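Local coordinates for ferric uptake regulation protein (Pseudomonas aeruginosa, PDB 1MZB) that probably acts as a dimeric, metal-responsive DNA-binding repressor that controls genes of iron uptake and iron homeostasis, at residues Glu5-Leu9 / Val21-Gln25; Ala66-Val70 / Phe81-Asp85; Asp90-Asp96 / Leu128-Arg133. All coordinates share one frame. Residues are numbered along the deposited sequence.

Contact 1: Glu5-Leu9 / Val21-Gln25; sequences ENSEL and VKILQ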
ATOM      1  N   GLU A   5       2.373 -18.450  -7.601  1.00 44.97           N
ATOM      2  CA  GLU A   5       3.820 -18.289  -7.475  1.00 47.47           C
ATOM      3  C   GLU A   5       4.492 -18.617  -8.797  1.00 47.23           C
ATOM      4  O   GLU A   5       5.444 -17.961  -9.200  1.00 47.22           O
ATOM      5  CB  GLU A   5       4.390 -19.208  -6.384  1.00 49.53           C
ATOM      6  CG  GLU A   5       4.045 -18.796  -4.961  1.00 52.81           C
ATOM      7  CD  GLU A   5       2.697 -19.312  -4.513  1.00 56.46           C
ATOM      8  OE1 GLU A   5       1.808 -19.426  -5.377  1.00 59.32           O
ATOM      9  OE2 GLU A   5       2.515 -19.596  -3.303  1.00 57.82           O
ATOM     10  N   ASN A   6       3.991 -19.644  -9.475  1.00 47.39           N
ATOM     11  CA  ASN A   6       4.566 -20.029 -10.759  1.00 48.03           C
ATOM     12  C   ASN A   6       4.455 -18.894 -11.760  1.00 46.10           C
ATOM     13  O   ASN A   6       5.410 -18.600 -12.464  1.00 46.09           O
ATOM     14  CB  ASN A   6       3.862 -21.272 -11.300  1.00 49.75           C
ATOM     15  CG  ASN A   6       4.199 -22.518 -10.507  1.00 51.98           C
ATOM     16  OD1 ASN A   6       4.700 -22.442  -9.376  1.00 55.57           O
ATOM     17  ND2 ASN A   6       3.914 -23.680 -11.089  1.00 51.70           N
ATOM     18  N   SER A   7       3.292 -18.251 -11.813  1.00 45.18           N
ATOM     19  CA  SER A   7       3.092 -17.151 -12.740  1.00 44.71           C
ATOM     20  C   SER A   7       4.029 -16.008 -12.402  1.00 44.51           C
ATOM     21  O   SER A   7       4.639 -15.417 -13.288  1.00 43.16           O
ATOM     22  CB  SER A   7       1.641 -16.656 -12.710  1.00 48.01           C
ATOM     23  OG  SER A   7       0.748 -17.724 -12.983  1.00 52.00           O
ATOM     24  N   GLU A   8       4.171 -15.706 -11.113  1.00 43.37           N
ATOM     25  CA  GLU A   8       5.053 -14.616 -10.719  1.00 43.82           C
ATOM     26  C   GLU A   8       6.475 -14.864 -11.168  1.00 42.14           C
ATOM     27  O   GLU A   8       7.138 -13.964 -11.681  1.00 43.37           O
ATOM     28  CB  GLU A   8       5.009 -14.432  -9.207  1.00 45.19           C
ATOM     29  CG  GLU A   8       3.666 -13.951  -8.724  1.00 49.84           C
ATOM     30  CD  GLU A   8       3.677 -13.667  -7.242  1.00 51.65           C
ATOM     31  OE1 GLU A   8       3.884 -14.623  -6.473  1.00 52.62           O
ATOM     32  OE2 GLU A   8       3.491 -12.492  -6.861  1.00 54.65           O
ATOM     33  N   LEU A   9       6.940 -16.092 -10.979  1.00 42.22           N
ATOM     34  CA  LEU A   9       8.290 -16.468 -11.372  1.00 43.21           C
ATOM     35  C   LEU A   9       8.484 -16.417 -12.890  1.00 44.67           C
ATOM     36  O   LEU A   9       9.507 -15.935 -13.373  1.00 45.23           O
ATOM     37  CB  LEU A   9       8.617 -17.869 -10.846  1.00 41.77           C
ATOM     38  CG  LEU A   9       8.823 -18.011  -9.332  1.00 41.48           C
ATOM     39  CD1 LEU A   9       9.084 -19.475  -8.985  1.00 41.97           C
ATOM     40  CD2 LEU A   9      10.029 -17.150  -8.882  1.00 41.39           C
ATOM     41  N   VAL A  21      10.312 -21.355  -5.136  1.00 38.19           N
ATOM     42  CA  VAL A  21       8.949 -21.344  -4.641  1.00 37.08           C
ATOM     43  C   VAL A  21       8.854 -21.237  -3.122  1.00 35.70           C
ATOM     44  O   VAL A  21       8.059 -20.445  -2.586  1.00 36.70           O
ATOM     45  CB  VAL A  21       8.182 -22.611  -5.124  1.00 38.75           C
ATOM     46  CG1 VAL A  21       6.869 -22.745  -4.355  1.00 40.68           C
ATOM     47  CG2 VAL A  21       7.928 -22.500  -6.608  1.00 39.59           C
ATOM     48  N   LYS A  22       9.672 -22.003  -2.404  1.00 34.55           N
ATOM     49  CA  LYS A  22       9.619 -21.944  -0.959  1.00 34.00           C
ATOM     50  C   LYS A  22      10.006 -20.560  -0.396  1.00 32.52           C
ATOM     51  O   LYS A  22       9.396 -20.073   0.553  1.00 32.84           O
ATOM     52  CB  LYS A  22      10.491 -23.046  -0.357  1.00 37.65           C
ATOM     53  CG  LYS A  22       9.800 -24.420  -0.413  1.00 41.12           C
ATOM     54  CD  LYS A  22      10.653 -25.545   0.156  1.00 48.34           C
ATOM     55  CE  LYS A  22       9.856 -26.872   0.128  1.00 49.41           C
ATOM     56  NZ  LYS A  22       8.439 -26.636   0.565  1.00 53.00           N
ATOM     57  N   ILE A  23      11.007 -19.929  -0.993  1.00 33.87           N
ATOM     58  CA  ILE A  23      11.428 -18.610  -0.506  1.00 32.52           C
ATOM     59  C   ILE A  23      10.355 -17.548  -0.771  1.00 32.78           C
ATOM     60  O   ILE A  23      10.059 -16.703   0.086  1.00 31.31           O
ATOM     61  CB  ILE A  23      12.792 -18.251  -1.131  1.00 32.88           C
ATOM     62  CG1 ILE A  23      13.837 -19.230  -0.572  1.00 33.83           C
ATOM     63  CG2 ILE A  23      13.131 -16.770  -0.845  1.00 31.45           C
ATOM     64  CD1 ILE A  23      15.192 -19.222  -1.259  1.00 33.40           C
ATOM     65  N   LEU A  24       9.744 -17.595  -1.946  1.00 32.35           N
ATOM     66  CA  LEU A  24       8.684 -16.658  -2.241  1.00 32.63           C
ATOM     67  C   LEU A  24       7.501 -16.857  -1.264  1.00 31.83           C
ATOM     68  O   LEU A  24       6.852 -15.898  -0.859  1.00 31.02           O
ATOM     69  CB  LEU A  24       8.226 -16.844  -3.690  1.00 35.38           C
ATOM     70  CG  LEU A  24       7.323 -15.745  -4.245  1.00 38.71           C
ATOM     71  CD1 LEU A  24       8.065 -14.418  -4.251  1.00 36.87           C
ATOM     72  CD2 LEU A  24       6.886 -16.123  -5.673  1.00 40.61           C
ATOM     73  N   GLN A  25       7.232 -18.098  -0.862  1.00 33.51           N
ATOM     74  CA  GLN A  25       6.130 -18.362   0.062  1.00 35.03           C
ATOM     75  C   GLN A  25       6.491 -17.827   1.433  1.00 35.42           C
ATOM     76  O   GLN A  25       5.636 -17.294   2.149  1.00 33.40           O
ATOM     77  CB  GLN A  25       5.834 -19.871   0.140  1.00 35.81           C
ATOM     78  CG  GLN A  25       5.199 -20.430  -1.124  1.00 42.57           C
ATOM     79  CD  GLN A  25       5.127 -21.954  -1.112  1.00 47.30           C
ATOM     80  OE1 GLN A  25       5.853 -22.611  -0.367  1.00 48.26           O
ATOM     81  NE2 GLN A  25       4.263 -22.519  -1.964  1.00 47.80           N
TER
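Glu-5 lays its aliphatic stem over the tip of Leu-24, with Glu-5 CG 4.0 Å from Leu-24 CD2. The m/p bend of the Glu-5 side chain carries its carboxylate along helix 18-28, and Glu-5 OE2 lies 3.6 Å from Gln-25 CG. One turn on from Glu-5, Leu-9 puts CD1 4.0 Å from CG2 of Val-21. Glu-5 and Leu-9 sit on one side of their helix, tied by Leu-9 N to Glu-5 O at 3.0 Å. Val-21 and Gln-25 are spaced in the same way on theirs. Leu-24 loses more area to segment 5-9 than any other residue loses across the contact. Its CD2 meets Glu-5 and also lies 3.4 Å from Glu-8 OE1. The acidic group of Glu-8 has a stronger partner, because it forms a salt bridge with Lys-110 of the second subunit.

No hydrogen bond joins the two segments, so they meet through van der Waals contact alone. The axes of the short segments approach to 10.6 Å at 105°, which makes this a nearly perpendicular and rather loose crossing. The backbones come nearest where Glu-5 CA is 6.6 Å from Val-21 CA. Other parts of the chain help to fill the space. Phe-63 of helix 53-66 touches both Leu-9 and Leu-24, and Val-16 in the linking loop touches Asn-6, Leu-9 and Val-21. Helix 4-11 is thus packed onto the helical bundle through leucine, valine and the stems of polar residues. This is consistent with the N-terminal DNA-binding domain of Fur proteins, in which an extra N-terminal helix packs on a winged-helix fold.

Contact 2: Ala66-Val70 / Phe81-Asp85; sequences AGLVV and FELAD. With ZN (zinc ion), chain C.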
ATOM      1  N   ALA A  66      15.201  -9.295 -10.621  1.00 36.81           N
ATOM      2  CA  ALA A  66      14.010  -9.538 -11.421  1.00 36.50           C
ATOM      3  C   ALA A  66      12.880  -8.578 -11.121  1.00 37.57           C
ATOM      4  O   ALA A  66      11.944  -8.450 -11.915  1.00 37.76           O
ATOM      5  CB  ALA A  66      13.543 -10.989 -11.204  1.00 35.54           C
ATOM      6  N   GLY A  67      12.946  -7.907  -9.978  1.00 32.72           N
ATOM      7  CA  GLY A  67      11.892  -6.983  -9.628  1.00 34.67           C
ATOM      8  C   GLY A  67      10.813  -7.576  -8.736  1.00 31.19           C
ATOM      9  O   GLY A  67       9.844  -6.893  -8.420  1.00 33.39           O
ATOM     10  N   LEU A  68      10.958  -8.829  -8.337  1.00 30.20           N
ATOM     11  CA  LEU A  68       9.967  -9.423  -7.441  1.00 29.86           C
ATOM     12  C   LEU A  68      10.152  -8.877  -6.013  1.00 29.38           C
ATOM     13  O   LEU A  68       9.210  -8.859  -5.221  1.00 28.67           O
ATOM     14  CB  LEU A  68      10.122 -10.932  -7.406  1.00 31.08           C
ATOM     15  CG  LEU A  68       9.635 -11.614  -8.680  1.00 36.39           C
ATOM     16  CD1 LEU A  68       9.914 -13.105  -8.560  1.00 38.78           C
ATOM     17  CD2 LEU A  68       8.131 -11.329  -8.857  1.00 35.23           C
ATOM     18  N   VAL A  69      11.378  -8.498  -5.663  1.00 27.26           N
ATOM     19  CA  VAL A  69      11.599  -7.927  -4.316  1.00 27.82           C
ATOM     20  C   VAL A  69      12.465  -6.690  -4.446  1.00 29.23           C
ATOM     21  O   VAL A  69      13.099  -6.487  -5.482  1.00 26.93           O
ATOM     22  CB  VAL A  69      12.287  -8.907  -3.302  1.00 28.79           C
ATOM     23  CG1 VAL A  69      11.543 -10.233  -3.244  1.00 26.76           C
ATOM     24  CG2 VAL A  69      13.742  -9.083  -3.597  1.00 31.00           C
ATOM     25  N   VAL A  70      12.449  -5.854  -3.410  1.00 24.89           N
ATOM     26  CA  VAL A  70      13.259  -4.650  -3.382  1.00 29.26           C
ATOM     27  C   VAL A  70      14.191  -4.884  -2.197  1.00 30.50           C
ATOM     28  O   VAL A  70      13.766  -5.450  -1.195  1.00 30.63           O
ATOM     29  CB  VAL A  70      12.408  -3.405  -3.076  1.00 31.50           C
ATOM     30  CG1 VAL A  70      13.309  -2.192  -2.947  1.00 36.04           C
ATOM     31  CG2 VAL A  70      11.376  -3.166  -4.219  1.00 39.46           C
ATOM     32  N   PHE A  81      14.894  -7.543   2.627  1.00 26.73           N
ATOM     33  CA  PHE A  81      14.290  -7.841   1.329  1.00 26.30           C
ATOM     34  C   PHE A  81      12.790  -7.873   1.553  1.00 30.30           C
ATOM     35  O   PHE A  81      12.340  -8.495   2.504  1.00 30.30           O
ATOM     36  CB  PHE A  81      14.749  -9.208   0.826  1.00 29.29           C
ATOM     37  CG  PHE A  81      16.215  -9.276   0.497  1.00 28.67           C
ATOM     38  CD1 PHE A  81      17.160  -9.577   1.478  1.00 27.78           C
ATOM     39  CD2 PHE A  81      16.660  -9.061  -0.811  1.00 27.39           C
ATOM     40  CE1 PHE A  81      18.554  -9.673   1.148  1.00 28.73           C
ATOM     41  CE2 PHE A  81      18.027  -9.153  -1.147  1.00 26.72           C
ATOM     42  CZ  PHE A  81      18.976  -9.463  -0.168  1.00 30.06           C
ATOM     43  N   GLU A  82      12.023  -7.191   0.722  1.00 28.53           N
ATOM     44  CA  GLU A  82      10.570  -7.215   0.905  1.00 30.34           C
ATOM     45  C   GLU A  82       9.932  -7.288  -0.463  1.00 31.69           C
ATOM     46  O   GLU A  82      10.534  -6.907  -1.440  1.00 28.29           O
ATOM     47  CB  GLU A  82      10.077  -5.978   1.664  1.00 32.99           C
ATOM     48  CG  GLU A  82      10.475  -4.627   1.042  1.00 37.60           C
ATOM     49  CD  GLU A  82      10.151  -3.430   1.959  1.00 40.60           C
ATOM     50  OE1 GLU A  82       8.965  -3.134   2.184  1.00 42.54           O
ATOM     51  OE2 GLU A  82      11.098  -2.789   2.454  1.00 45.74           O
ATOM     52  N   LEU A  83       8.738  -7.841  -0.533  1.00 31.32           N
ATOM     53  CA  LEU A  83       8.075  -7.930  -1.811  1.00 34.22           C
ATOM     54  C   LEU A  83       7.868  -6.547  -2.423  1.00 38.20           C
ATOM     55  O   LEU A  83       7.767  -5.521  -1.721  1.00 38.36           O
ATOM     56  CB  LEU A  83       6.732  -8.624  -1.636  1.00 31.64           C
ATOM     57  CG  LEU A  83       6.865 -10.067  -1.177  1.00 31.73           C
ATOM     58  CD1 LEU A  83       5.466 -10.590  -0.836  1.00 36.05           C
ATOM     59  CD2 LEU A  83       7.534 -10.927  -2.295  1.00 33.12           C
ATOM     60  N   ALA A  84       7.823  -6.532  -3.750  1.00 40.65           N
ATOM     61  CA  ALA A  84       7.613  -5.316  -4.507  1.00 46.39           C
ATOM     62  C   ALA A  84       6.107  -5.240  -4.795  1.00 50.49           C
ATOM     63  O   ALA A  84       5.507  -4.174  -4.677  1.00 51.41           O
ATOM     64  CB  ALA A  84       8.416  -5.366  -5.826  1.00 45.42           C
ATOM     65  N   ASP A  85       5.511  -6.395  -5.120  1.00 54.23           N
ATOM     66  CA  ASP A  85       4.078  -6.508  -5.451  1.00 57.73           C
ATOM     67  C   ASP A  85       3.105  -5.850  -4.467  1.00 59.56           C
ATOM     68  O   ASP A  85       2.053  -5.339  -4.877  1.00 60.59           O
ATOM     69  CB  ASP A  85       3.675  -7.991  -5.663  1.00 59.36           C
ATOM     70  CG  ASP A  85       4.016  -8.885  -4.469  1.00 61.17           C
ATOM     71  OD1 ASP A  85       5.198  -8.915  -4.061  1.00 64.59           O
ATOM     72  OD2 ASP A  85       3.115  -9.571  -3.937  1.00 62.49           O
TER
HETATM   73 ZN    ZN C 202       8.759  -1.892   3.789  1.00 31.30          ZN
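This contact belongs to the two-stranded beta hairpin of strands 69-72 and 80-83, consistent with the wing of a winged-helix domain. Gly-67 leads into it. Its positive phi ends helix 53-66 in a Schellman motif, at backbone angles that call for glycine. The strands run antiparallel. Val-70 and Glu-82 form a hydrogen-bonded pair, with Val-70 N to Glu-82 O at 2.9 Å and Glu-82 N to Val-70 O at 3.1 Å. Ala-84 N adds a bond to Leu-68 O at 3.1 Å. Val-69 and Leu-83 are the non-hydrogen-bonded pair. Val-69 CG2 meets the edge of the Phe-81 ring, 4.0 Å from Phe-81 CD2, and the pair packs on helix 53-66. Leu-83 packs on helix 18-28. Val-70 and Glu-82 share one face of the hairpin. At the end of the Glu-82 side chain, His-34, His-91 and Glu-102 complete a zinc site. There Glu-82 OE1 binds the zinc ion at 2.0 Å.

Contact 3: Asp90-Asp96 / Leu128-Arg133; sequences DHMVCVD and LVLYVR. With ZN (zinc ion), chain B; ZN (zinc ion), chain C.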
ATOM      1  N   ASP A  90       6.789   3.807   1.656  1.00 37.77           N
ATOM      2  CA  ASP A  90       8.100   4.415   1.815  1.00 32.70           C
ATOM      3  C   ASP A  90       8.365   4.108   3.279  1.00 29.25           C
ATOM      4  O   ASP A  90       7.564   3.426   3.887  1.00 31.49           O
ATOM      5  CB  ASP A  90       8.004   5.878   1.545  1.00 27.87           C
ATOM      6  CG  ASP A  90       7.554   6.145   0.104  1.00 28.13           C
ATOM      7  OD1 ASP A  90       8.150   5.582  -0.821  1.00 37.79           O
ATOM      8  OD2 ASP A  90       6.642   6.889  -0.058  1.00 30.62           O
ATOM      9  N   HIS A  91       9.441   4.602   3.855  1.00 27.23           N
ATOM     10  CA  HIS A  91       9.728   4.181   5.232  1.00 24.33           C
ATOM     11  C   HIS A  91      10.262   5.243   6.147  1.00 27.30           C
ATOM     12  O   HIS A  91      11.018   6.111   5.717  1.00 25.55           O
ATOM     13  CB  HIS A  91      10.801   3.046   5.216  1.00 24.71           C
ATOM     14  CG  HIS A  91      10.437   1.836   4.412  1.00 25.88           C
ATOM     15  ND1 HIS A  91      10.544   1.804   3.041  1.00 25.90           N
ATOM     16  CD2 HIS A  91       9.929   0.657   4.839  1.00 25.07           C
ATOM     17  CE1 HIS A  91      10.097   0.624   2.676  1.00 28.00           C
ATOM     18  NE2 HIS A  91       9.720  -0.093   3.713  1.00 23.88           N
ATOM     19  N   MET A  92       9.864   5.164   7.418  1.00 26.32           N
ATOM     20  CA  MET A  92      10.445   6.001   8.450  1.00 26.87           C
ATOM     21  C   MET A  92      11.340   4.996   9.227  1.00 26.81           C
ATOM     22  O   MET A  92      10.954   3.833   9.444  1.00 28.83           O
ATOM     23  CB  MET A  92       9.376   6.543   9.401  1.00 27.07           C
ATOM     24  CG  MET A  92       8.733   7.782   8.852  1.00 33.04           C
ATOM     25  SD  MET A  92       7.386   8.280   9.872  1.00 38.01           S
ATOM     26  CE  MET A  92       8.138   8.398  11.358  1.00 38.28           C
ATOM     27  N   VAL A  93      12.550   5.418   9.574  1.00 26.97           N
ATOM     28  CA  VAL A  93      13.453   4.533  10.324  1.00 27.06           C
ATOM     29  C   VAL A  93      13.885   5.266  11.598  1.00 27.09           C
ATOM     30  O   VAL A  93      14.383   6.396  11.529  1.00 25.66           O
ATOM     31  CB  VAL A  93      14.698   4.201   9.486  1.00 26.99           C
ATOM     32  CG1 VAL A  93      15.607   3.242  10.251  1.00 30.53           C
ATOM     33  CG2 VAL A  93      14.283   3.550   8.184  1.00 28.36           C
ATOM     34  N   CYS A  94      13.687   4.624  12.746  1.00 29.08           N
ATOM     35  CA  CYS A  94      14.066   5.185  14.047  1.00 30.75           C
ATOM     36  C   CYS A  94      15.562   4.971  14.143  1.00 29.34           C
ATOM     37  O   CYS A  94      16.027   3.843  14.269  1.00 28.82           O
ATOM     38  CB  CYS A  94      13.347   4.440  15.164  1.00 32.69           C
ATOM     39  SG  CYS A  94      11.601   4.788  15.140  1.00 42.12           S
ATOM     40  N   VAL A  95      16.315   6.062  14.080  1.00 26.78           N
ATOM     41  CA  VAL A  95      17.753   5.948  14.064  1.00 30.04           C
ATOM     42  C   VAL A  95      18.333   5.290  15.284  1.00 28.80           C
ATOM     43  O   VAL A  95      19.284   4.537  15.179  1.00 30.08           O
ATOM     44  CB  VAL A  95      18.454   7.321  13.870  1.00 29.84           C
ATOM     45  CG1 VAL A  95      17.949   8.008  12.603  1.00 31.99           C
ATOM     46  CG2 VAL A  95      18.232   8.203  15.069  1.00 32.77           C
ATOM     47  N   ASP A  96      17.739   5.547  16.438  1.00 29.40           N
ATOM     48  CA  ASP A  96      18.305   4.995  17.657  1.00 31.07           C
ATOM     49  C   ASP A  96      18.019   3.521  17.907  1.00 30.78           C
ATOM     50  O   ASP A  96      18.830   2.816  18.501  1.00 29.60           O
ATOM     51  CB  ASP A  96      17.832   5.854  18.843  1.00 32.67           C
ATOM     52  CG  ASP A  96      18.407   7.264  18.797  1.00 35.61           C
ATOM     53  OD1 ASP A  96      19.527   7.433  18.267  1.00 38.97           O
ATOM     54  OD2 ASP A  96      17.748   8.213  19.294  1.00 42.06           O
ATOM     55  N   LEU A 128      12.112   6.753  -0.801  1.00 26.89           N
ATOM     56  CA  LEU A 128      12.051   7.832   0.189  1.00 25.05           C
ATOM     57  C   LEU A 128      12.218   7.224   1.581  1.00 24.53           C
ATOM     58  O   LEU A 128      11.460   6.327   1.963  1.00 24.46           O
ATOM     59  CB  LEU A 128      10.700   8.582   0.133  1.00 26.07           C
ATOM     60  CG  LEU A 128      10.541   9.613   1.264  1.00 27.52           C
ATOM     61  CD1 LEU A 128      11.584  10.770   1.141  1.00 28.75           C
ATOM     62  CD2 LEU A 128       9.097  10.206   1.200  1.00 33.32           C
ATOM     63  N   VAL A 129      13.245   7.651   2.305  1.00 22.93           N
ATOM     64  CA  VAL A 129      13.420   7.140   3.678  1.00 23.93           C
ATOM     65  C   VAL A 129      13.519   8.347   4.584  1.00 23.56           C
ATOM     66  O   VAL A 129      14.279   9.288   4.299  1.00 24.86           O
ATOM     67  CB  VAL A 129      14.719   6.286   3.801  1.00 25.38           C
ATOM     68  CG1 VAL A 129      14.916   5.818   5.290  1.00 22.82           C
ATOM     69  CG2 VAL A 129      14.643   5.095   2.873  1.00 29.15           C
ATOM     70  N   LEU A 130      12.747   8.351   5.674  1.00 24.37           N
ATOM     71  CA  LEU A 130      12.804   9.471   6.597  1.00 25.45           C
ATOM     72  C   LEU A 130      13.434   8.926   7.877  1.00 25.78           C
ATOM     73  O   LEU A 130      12.911   7.987   8.444  1.00 28.85           O
ATOM     74  CB  LEU A 130      11.391   9.993   6.893  1.00 24.83           C
ATOM     75  CG  LEU A 130      10.652  10.501   5.647  1.00 25.24           C
ATOM     76  CD1 LEU A 130       9.274  11.020   6.068  1.00 27.00           C
ATOM     77  CD2 LEU A 130      11.471  11.578   4.967  1.00 25.48           C
ATOM     78  N   TYR A 131      14.574   9.478   8.282  1.00 24.67           N
ATOM     79  CA  TYR A 131      15.234   8.995   9.487  1.00 26.39           C
ATOM     80  C   TYR A 131      14.697   9.847  10.600  1.00 27.22           C
ATOM     81  O   TYR A 131      14.734  11.063  10.509  1.00 30.63           O
ATOM     82  CB  TYR A 131      16.755   9.115   9.376  1.00 25.54           C
ATOM     83  CG  TYR A 131      17.311   8.222   8.272  1.00 26.53           C
ATOM     84  CD1 TYR A 131      17.542   6.859   8.494  1.00 29.21           C
ATOM     85  CD2 TYR A 131      17.553   8.739   6.996  1.00 27.84           C
ATOM     86  CE1 TYR A 131      18.008   6.025   7.469  1.00 28.48           C
ATOM     87  CE2 TYR A 131      18.022   7.895   5.949  1.00 28.97           C
ATOM     88  CZ  TYR A 131      18.243   6.556   6.213  1.00 29.91           C
ATOM     89  OH  TYR A 131      18.728   5.737   5.217  1.00 36.19           O
ATOM     90  N   VAL A 132      14.211   9.197  11.650  1.00 28.70           N
ATOM     91  CA  VAL A 132      13.570   9.946  12.725  1.00 27.51           C
ATOM     92  C   VAL A 132      13.995   9.578  14.137  1.00 29.33           C
ATOM     93  O   VAL A 132      14.663   8.572  14.376  1.00 28.68           O
ATOM     94  CB  VAL A 132      12.057   9.795  12.611  1.00 25.73           C
ATOM     95  CG1 VAL A 132      11.568  10.324  11.226  1.00 26.34           C
ATOM     96  CG2 VAL A 132      11.664   8.315  12.818  1.00 25.81           C
ATOM     97  N   ARG A 133      13.569  10.413  15.077  1.00 32.51           N
ATOM     98  CA  ARG A 133      13.872  10.172  16.491  1.00 35.93           C
ATOM     99  C   ARG A 133      12.642  10.670  17.256  1.00 38.50           C
ATOM    100  O   ARG A 133      12.069  11.672  16.876  1.00 37.40           O
ATOM    101  CB  ARG A 133      15.113  10.968  16.900  1.00 38.35           C
ATOM    102  CG  ARG A 133      15.428  10.862  18.404  1.00 43.53           C
ATOM    103  CD  ARG A 133      16.754  11.506  18.756  1.00 44.82           C
ATOM    104  NE  ARG A 133      17.902  10.689  18.368  1.00 46.76           N
ATOM    105  CZ  ARG A 133      18.922  11.138  17.638  1.00 48.66           C
ATOM    106  NH1 ARG A 133      18.926  12.400  17.214  1.00 46.37           N
ATOM    107  NH2 ARG A 133      19.951  10.337  17.356  1.00 47.82           N
TER
HETATM  108 ZN    ZN B 201       6.572   6.763  -2.222  1.00 32.17          ZN
HETATM  109 ZN    ZN C 202       8.759  -1.892   3.789  1.00 31.30          ZN
HETATM  110  O   HOH W   1      10.415   4.630  -0.903  1.00 34.12           O
HETATM  111  O   HOH W   2      11.937   3.380   1.474  1.00 35.31           O
HETATM  112  O   HOH W   3      14.895   6.484  16.822  1.00 48.60           O
HETATM  113  O   HOH W   4       7.642   8.770  -1.905  1.00 30.36           O
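His-91 takes an m rotamer that swings its imidazole off the strand and away from Val-129. His-91 NE2 binds one zinc ion at 2.0 Å, with His-34, Glu-82 and Glu-102. His-91 ND1 donates to a water at 2.6 Å, which donates to Leu-128 O at 3.0 Å. Asp-90, next to His-91, binds a second zinc with both carboxylate oxygens, Asp-90 OD1 at 2.4 Å and Asp-90 OD2 at 2.2 Å.

The backbones run parallel, joined by five hydrogen bonds from His-91 N to Leu-128 O (3.3 Å) through to Val-95 N to Val-132 O (3.0 Å). On the His-91 face, Val-93 and Val-129, both t, bring Val-93 CG2 to 3.7 Å from Val-129 CG1. Tyr-131 is m, with CD1 4.0 Å from Val-93 CB. On the other face, the m, t, p course of Met-92 sends CE to 3.8 Å from Val-132 CG2. Arg-133 extends t, t and then turns m at chi3. A two-point salt bridge follows, with Arg-133 NE to Asp-96 OD2 at 2.6 Å and Arg-133 NH2 to Asp-96 OD1 at 3.1 Å. Strand 90-94 is central in a mixed three-stranded sheet, as in the C-terminal dimerisation domain of Fur proteins.

In the fold
Contacts 1 and 2 lie in the N-terminal part, probably the DNA-binding domain, and contact 3 in the C-terminal part, probably the dimerisation domain. Contact 2 is the most central, its centre about 5 Å from the centre of the chain; the centres of contacts 1 and 3 lie about 15 and 16 Å from it, on opposite sides. All three are partly buried. Contact 1 joins helices by side-chain packing, and contacts 2 and 3 join strands by backbone hydrogen bonds, antiparallel and parallel. Contacts 1 and 2 touch where Leu-24 CD1 is 4.0 Å from Leu-83 CD2. Contacts 2 and 3 share a zinc ion through Glu-82 and His-91, which links the two parts.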